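Local coordinates for putative diguanylate cyclase (GGDEF) with PAS/PAC domain (Rhodopseudomonas palustris, PDB 3LIF), which probably makes cyclic di-GMP from two molecules of GTP, and is represented here by its extracellular PDC-fold sensor domain, at residues A[83-87]-A[88-92]; A[180-183]-A[184-187]. All coordinates share one frame; numbering follows the deposited sequence.

Following the chain from the long N-terminal helix 5-47, the first PDC subdomain comes first: contact 1 lies where strand 82-85, outermost in its five-stranded antiparallel sheet, runs into the loop leading to helix 99-106. Contact 2 occupies the matching position in the second subdomain, where strand 178-182, again an outermost strand, runs into the loop before helix 195-203. Each closes a short turn in one continuous piece of chain. The two stand in series, neither enclosing nor crossing the other, and their nearest atoms are about 19 Å apart. Contact 1 ties its loop back to helix 55-66, contact 2 to helix 151-158.

Contact 1: A[83-87]-A[88-92]; sequences TYASV and KPVPA
After strand 82-85 the backbone turns back on itself through Ser86 and Val87, then passes a cis peptide bond between Lys88 and Pro89, which brings Val90 opposite the strand end with its CA 6.0 Å from CA of Ala85. This is the exit of an outermost strand in the antiparallel sheet of the first PDC subdomain. Across the mouth of the turn the side chains meet in one apolar contact. Ala85 points its methyl toward the returning chain, and Val90 answers with one branch: CG1 stands 4.1 Å from Ala85 CB, and the same methyl lies 4.3 Å from the carbonyl carbon C of Tyr84. CG1 of Val90 gets there by lying anti to its backbone N (chi1 179°), while the second branch, CG2, is left over the inside of the bend, 3.5 Å from O of Val87. At the apex, the carbonyl O of Pro89 comes 3.7 Å from C of Val87, whereas the extended Lys88 side chain leads away from the turn. The strand side is anchored from outside: Ser86 pairs through its backbone with Val73 of strand 70-76, and its OG is also hydrogen-bonded to Val73 N. Tyr84 turns its ring edge-to-face with Phe56, its OH bonded to Pro52 O, and Val90 also touches Asn57 of helix 55-66. Beyond Val90 the loop bends again in an inverse gamma turn centred on Pro91, marked by a weak hydrogen bond of 2.8 Å from Ala92 N to Val90 O.

Contact 2: A[180-183]-A[184-187]; sequences IQWP and SLQT
Leu185 N reaches back to Gln181 O with a 2.8 Å hydrogen bond, closing a five-residue turn around Trp182, cis-Pro183 and Ser184. The bond is bent, with 139° at the hydrogen, and the donor sits tilted 30° from the carbonyl plane. One step outward, Gln181 N makes a weak 3.4 Å bond to Gln186 O, so both backbone polar groups of Gln181 face the returning chain. On one flank the side chains are apolar. Leu185 CD2 meets the Trp182 ring at its edge, near the ring plane, 4.1 Å from CE3, and lies 4.3 Å from Ile180 CD1. The indole is swung along the chain because CG of Trp182 is anti to the backbone N (chi1 171°), and the cis peptide sets Pro183 CB over the centre of one ring face, 3.7 Å above its plane. On the other flank the Gln181 side chain, bent at its second torsion, lies alongside Ser184, its CG 3.9 Å from Ser184 CB, though the details of this packing are doubtful; both residues touch Phe215. With an alanine in place of Gln181, Ser184 and Phe215 would probably lose the long side chain packed against them, opening a gap beside the turn. Within the loop, Ser184 OG accepts a nearly straight bond of 2.9 Å from Gln186 N, an ST turn, although the position of OG is less certain. Further out, Trp182 O is bonded to Ser168 OG, Thr187 OG1 to Leu179 O, and Ile180, Trp182 and Leu185 rest on helix 151-158. The whole is a tight reversal at the end of an outermost strand in the second subdomain of the PDC fold, within the Cache-type histidine kinase sensor region.

Contact 1: A[83-87]-A[88-92]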
ATOM      1  N   THR A  83       3.790 -15.292  17.710  1.00 32.48           N
ATOM      2  CA  THR A  83       4.633 -16.472  17.853  1.00 32.89           C
ATOM      3  C   THR A  83       5.906 -16.589  17.007  1.00 33.76           C
ATOM      4  O   THR A  83       6.840 -17.238  17.411  1.00 35.06           O
ATOM      5  CB  THR A  83       3.822 -17.693  17.541  1.00 33.33           C
ATOM      6  OG1 THR A  83       3.291 -17.553  16.217  1.00 30.08           O
ATOM      7  CG2 THR A  83       2.699 -17.830  18.563  1.00 29.67           C
ATOM      8  N   TYR A  84       5.938 -16.020  15.810  1.00 35.14           N
ATOM      9  CA  TYR A  84       7.146 -16.027  14.964  1.00 34.73           C
ATOM     10  C   TYR A  84       7.262 -14.684  14.258  1.00 35.89           C
ATOM     11  O   TYR A  84       6.241 -13.966  14.096  1.00 36.10           O
ATOM     12  CB  TYR A  84       7.052 -17.102  13.889  1.00 33.82           C
ATOM     13  CG  TYR A  84       6.781 -18.498  14.389  1.00 33.48           C
ATOM     14  CD1 TYR A  84       7.831 -19.357  14.733  1.00 32.17           C
ATOM     15  CD2 TYR A  84       5.475 -18.968  14.524  1.00 32.72           C
ATOM     16  CE1 TYR A  84       7.590 -20.650  15.190  1.00 29.35           C
ATOM     17  CE2 TYR A  84       5.213 -20.241  14.980  1.00 31.26           C
ATOM     18  CZ  TYR A  84       6.287 -21.079  15.310  1.00 32.74           C
ATOM     19  OH  TYR A  84       6.042 -22.345  15.741  1.00 32.24           O
ATOM     20  N   ALA A  85       8.480 -14.381  13.795  1.00 35.73           N
ATOM     21  CA  ALA A  85       8.757 -13.146  13.104  1.00 35.82           C
ATOM     22  C   ALA A  85      10.128 -13.114  12.397  1.00 36.50           C
ATOM     23  O   ALA A  85      11.066 -13.832  12.769  1.00 36.87           O
ATOM     24  CB  ALA A  85       8.665 -12.035  14.054  1.00 36.10           C
ATOM     25  N   SER A  86      10.237 -12.297  11.346  1.00 36.01           N
ATOM     26  CA  SER A  86      11.508 -12.157  10.685  1.00 35.42           C
ATOM     27  C   SER A  86      12.353 -11.228  11.481  1.00 34.64           C
ATOM     28  O   SER A  86      13.464 -10.975  11.132  1.00 34.23           O
ATOM     29  CB  SER A  86      11.359 -11.634   9.274  1.00 35.35           C
ATOM     30  OG  SER A  86      10.388 -10.620   9.229  1.00 38.35           O
ATOM     31  N   VAL A  87      11.847 -10.713  12.577  1.00 35.06           N
ATOM     32  CA  VAL A  87      12.720  -9.852  13.347  1.00 36.57           C
ATOM     33  C   VAL A  87      13.372 -10.639  14.471  1.00 36.88           C
ATOM     34  O   VAL A  87      12.971 -11.777  14.788  1.00 37.56           O
ATOM     35  CB  VAL A  87      11.982  -8.640  13.962  1.00 36.58           C
ATOM     36  CG1 VAL A  87      12.956  -7.509  14.131  1.00 38.96           C
ATOM     37  CG2 VAL A  87      10.898  -8.179  13.046  1.00 38.36           C
ATOM     38  N   LYS A  88      14.374 -10.041  15.091  1.00 36.58           N
ATOM     39  CA  LYS A  88      14.870 -10.639  16.306  1.00 36.91           C
ATOM     40  C   LYS A  88      15.578  -9.586  17.066  1.00 35.45           C
ATOM     41  O   LYS A  88      16.204  -8.740  16.488  1.00 36.52           O
ATOM     42  CB  LYS A  88      15.844 -11.756  15.984  1.00 37.67           C
ATOM     43  CG  LYS A  88      17.206 -11.259  15.667  1.00 39.78           C
ATOM     44  CD  LYS A  88      17.888 -12.274  14.807  1.00 46.32           C
ATOM     45  CE  LYS A  88      19.388 -12.102  14.866  1.00 47.83           C
ATOM     46  NZ  LYS A  88      19.873 -13.464  14.553  1.00 50.99           N
ATOM     47  N   PRO A  89      15.475  -9.623  18.368  1.00 33.95           N
ATOM     48  CA  PRO A  89      14.672 -10.635  19.018  1.00 33.17           C
ATOM     49  C   PRO A  89      13.210 -10.576  18.571  1.00 33.00           C
ATOM     50  O   PRO A  89      12.780  -9.605  17.963  1.00 33.33           O
ATOM     51  CB  PRO A  89      14.766 -10.267  20.498  1.00 33.67           C
ATOM     52  CG  PRO A  89      15.711  -9.073  20.612  1.00 31.57           C
ATOM     53  CD  PRO A  89      16.063  -8.610  19.267  1.00 33.42           C
ATOM     54  N   VAL A  90      12.445 -11.597  18.931  1.00 32.05           N
ATOM     55  CA  VAL A  90      11.099 -11.751  18.475  1.00 31.18           C
ATOM     56  C   VAL A  90      10.180 -11.209  19.544  1.00 31.86           C
ATOM     57  O   VAL A  90      10.121 -11.725  20.649  1.00 31.79           O
ATOM     58  CB  VAL A  90      10.811 -13.239  18.282  1.00 31.21           C
ATOM     59  CG1 VAL A  90       9.408 -13.469  17.817  1.00 28.44           C
ATOM     60  CG2 VAL A  90      11.812 -13.857  17.307  1.00 31.56           C
ATOM     61  N   PRO A  91       9.453 -10.141  19.242  1.00 32.27           N
ATOM     62  CA  PRO A  91       8.653  -9.582  20.324  1.00 32.61           C
ATOM     63  C   PRO A  91       7.372 -10.351  20.517  1.00 33.62           C
ATOM     64  O   PRO A  91       6.359  -9.979  19.955  1.00 34.82           O
ATOM     65  CB  PRO A  91       8.332  -8.201  19.811  1.00 32.89           C
ATOM     66  CG  PRO A  91       8.353  -8.379  18.297  1.00 31.63           C
ATOM     67  CD  PRO A  91       9.464  -9.296  18.047  1.00 31.54           C
ATOM     68  N   ALA A  92       7.401 -11.407  21.323  1.00 33.81           N
ATOM     69  CA  ALA A  92       6.226 -12.265  21.497  1.00 33.47           C
ATOM     70  C   ALA A  92       5.153 -11.649  22.378  1.00 33.62           C
ATOM     71  O   ALA A  92       4.704 -12.251  23.366  1.00 34.02           O
ATOM     72  CB  ALA A  92       6.638 -13.606  22.041  1.00 32.68           C
TER

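Contact 2: A[180-183]-A[184-187]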
ATOM      1  N   ILE A 180       1.525   6.481   0.454  1.00 25.26           N
ATOM      2  CA  ILE A 180       2.778   7.119   0.206  1.00 25.69           C
ATOM      3  C   ILE A 180       2.625   8.218  -0.796  1.00 25.94           C
ATOM      4  O   ILE A 180       1.728   8.197  -1.661  1.00 25.69           O
ATOM      5  CB  ILE A 180       3.874   6.155  -0.223  1.00 25.88           C
ATOM      6  CG1 ILE A 180       5.179   6.969  -0.382  1.00 27.77           C
ATOM      7  CG2 ILE A 180       3.495   5.382  -1.433  1.00 24.16           C
ATOM      8  CD1 ILE A 180       5.650   7.780   1.057  1.00 26.18           C
ATOM      9  N   GLN A 181       3.472   9.215  -0.637  1.00 26.28           N
ATOM     10  CA  GLN A 181       3.477  10.293  -1.580  1.00 27.30           C
ATOM     11  C   GLN A 181       4.904  10.744  -1.965  1.00 27.08           C
ATOM     12  O   GLN A 181       5.804  10.879  -1.134  1.00 26.08           O
ATOM     13  CB  GLN A 181       2.490  11.373  -1.102  1.00 27.83           C
ATOM     14  CG  GLN A 181       3.018  12.775  -0.992  1.00 31.55           C
ATOM     15  CD  GLN A 181       3.378  13.359  -2.325  1.00 30.89           C
ATOM     16  OE1 GLN A 181       2.801  13.014  -3.350  1.00 32.07           O
ATOM     17  NE2 GLN A 181       4.357  14.209  -2.320  1.00 28.84           N
ATOM     18  N   TRP A 182       5.120  10.856  -3.263  1.00 27.97           N
ATOM     19  CA  TRP A 182       6.379  11.352  -3.756  1.00 29.98           C
ATOM     20  C   TRP A 182       6.193  12.785  -4.360  1.00 29.51           C
ATOM     21  O   TRP A 182       5.255  13.019  -5.148  1.00 30.25           O
ATOM     22  CB  TRP A 182       6.995  10.333  -4.738  1.00 30.34           C
ATOM     23  CG  TRP A 182       8.183  10.900  -5.446  1.00 37.75           C
ATOM     24  CD1 TRP A 182       8.224  11.399  -6.730  1.00 41.92           C
ATOM     25  CD2 TRP A 182       9.486  11.104  -4.900  1.00 43.20           C
ATOM     26  NE1 TRP A 182       9.481  11.868  -7.016  1.00 44.89           N
ATOM     27  CE2 TRP A 182      10.276  11.704  -5.912  1.00 45.01           C
ATOM     28  CE3 TRP A 182      10.074  10.829  -3.656  1.00 45.93           C
ATOM     29  CZ2 TRP A 182      11.630  12.038  -5.716  1.00 47.31           C
ATOM     30  CZ3 TRP A 182      11.446  11.182  -3.449  1.00 48.30           C
ATOM     31  CH2 TRP A 182      12.196  11.770  -4.479  1.00 47.75           C
ATOM     32  N   PRO A 183       7.096  13.745  -4.042  1.00 28.93           N
ATOM     33  CA  PRO A 183       8.361  13.683  -3.278  1.00 28.72           C
ATOM     34  C   PRO A 183       8.260  14.049  -1.769  1.00 29.08           C
ATOM     35  O   PRO A 183       9.218  13.891  -1.055  1.00 29.39           O
ATOM     36  CB  PRO A 183       9.195  14.776  -3.963  1.00 28.53           C
ATOM     37  CG  PRO A 183       8.170  15.829  -4.308  1.00 25.56           C
ATOM     38  CD  PRO A 183       6.958  15.051  -4.738  1.00 27.38           C
ATOM     39  N   SER A 184       7.137  14.550  -1.286  1.00 28.54           N
ATOM     40  CA  SER A 184       7.042  14.868   0.116  1.00 28.98           C
ATOM     41  C   SER A 184       7.434  13.719   1.037  1.00 29.03           C
ATOM     42  O   SER A 184       7.952  13.968   2.064  1.00 29.49           O
ATOM     43  CB  SER A 184       5.597  15.298   0.482  1.00 29.73           C
ATOM     44  OG  SER A 184       4.782  14.167   0.800  1.00 30.53           O
ATOM     45  N   LEU A 185       7.144  12.468   0.706  1.00 29.23           N
ATOM     46  CA  LEU A 185       7.339  11.347   1.657  1.00 30.01           C
ATOM     47  C   LEU A 185       6.303  11.295   2.808  1.00 30.07           C
ATOM     48  O   LEU A 185       6.427  10.495   3.729  1.00 30.06           O
ATOM     49  CB  LEU A 185       8.773  11.287   2.218  1.00 29.28           C
ATOM     50  CG  LEU A 185       9.835  10.969   1.156  1.00 30.91           C
ATOM     51  CD1 LEU A 185      11.223  10.727   1.724  1.00 27.19           C
ATOM     52  CD2 LEU A 185       9.397   9.824   0.235  1.00 30.74           C
ATOM     53  N   GLN A 186       5.260  12.112   2.757  1.00 29.90           N
ATOM     54  CA  GLN A 186       4.188  11.934   3.739  1.00 29.59           C
ATOM     55  C   GLN A 186       3.468  10.595   3.655  1.00 29.72           C
ATOM     56  O   GLN A 186       3.515   9.867   2.652  1.00 30.24           O
ATOM     57  CB  GLN A 186       3.215  13.081   3.667  1.00 29.44           C
ATOM     58  CG  GLN A 186       3.868  14.372   3.994  1.00 30.89           C
ATOM     59  CD  GLN A 186       2.925  15.545   3.972  1.00 36.23           C
ATOM     60  OE1 GLN A 186       3.324  16.616   3.577  1.00 38.23           O
ATOM     61  NE2 GLN A 186       1.666  15.358   4.400  1.00 38.62           N
ATOM     62  N   THR A 187       2.795  10.254   4.729  1.00 30.22           N
ATOM     63  CA  THR A 187       2.174   8.942   4.801  1.00 30.48           C
ATOM     64  C   THR A 187       1.254   8.920   6.020  1.00 30.86           C
ATOM     65  O   THR A 187       1.540   9.582   6.998  1.00 31.42           O
ATOM     66  CB  THR A 187       3.272   7.866   4.922  1.00 30.48           C
ATOM     67  OG1 THR A 187       2.662   6.579   4.931  1.00 33.32           O
ATOM     68  CG2 THR A 187       4.094   8.036   6.183  1.00 27.96           C
TER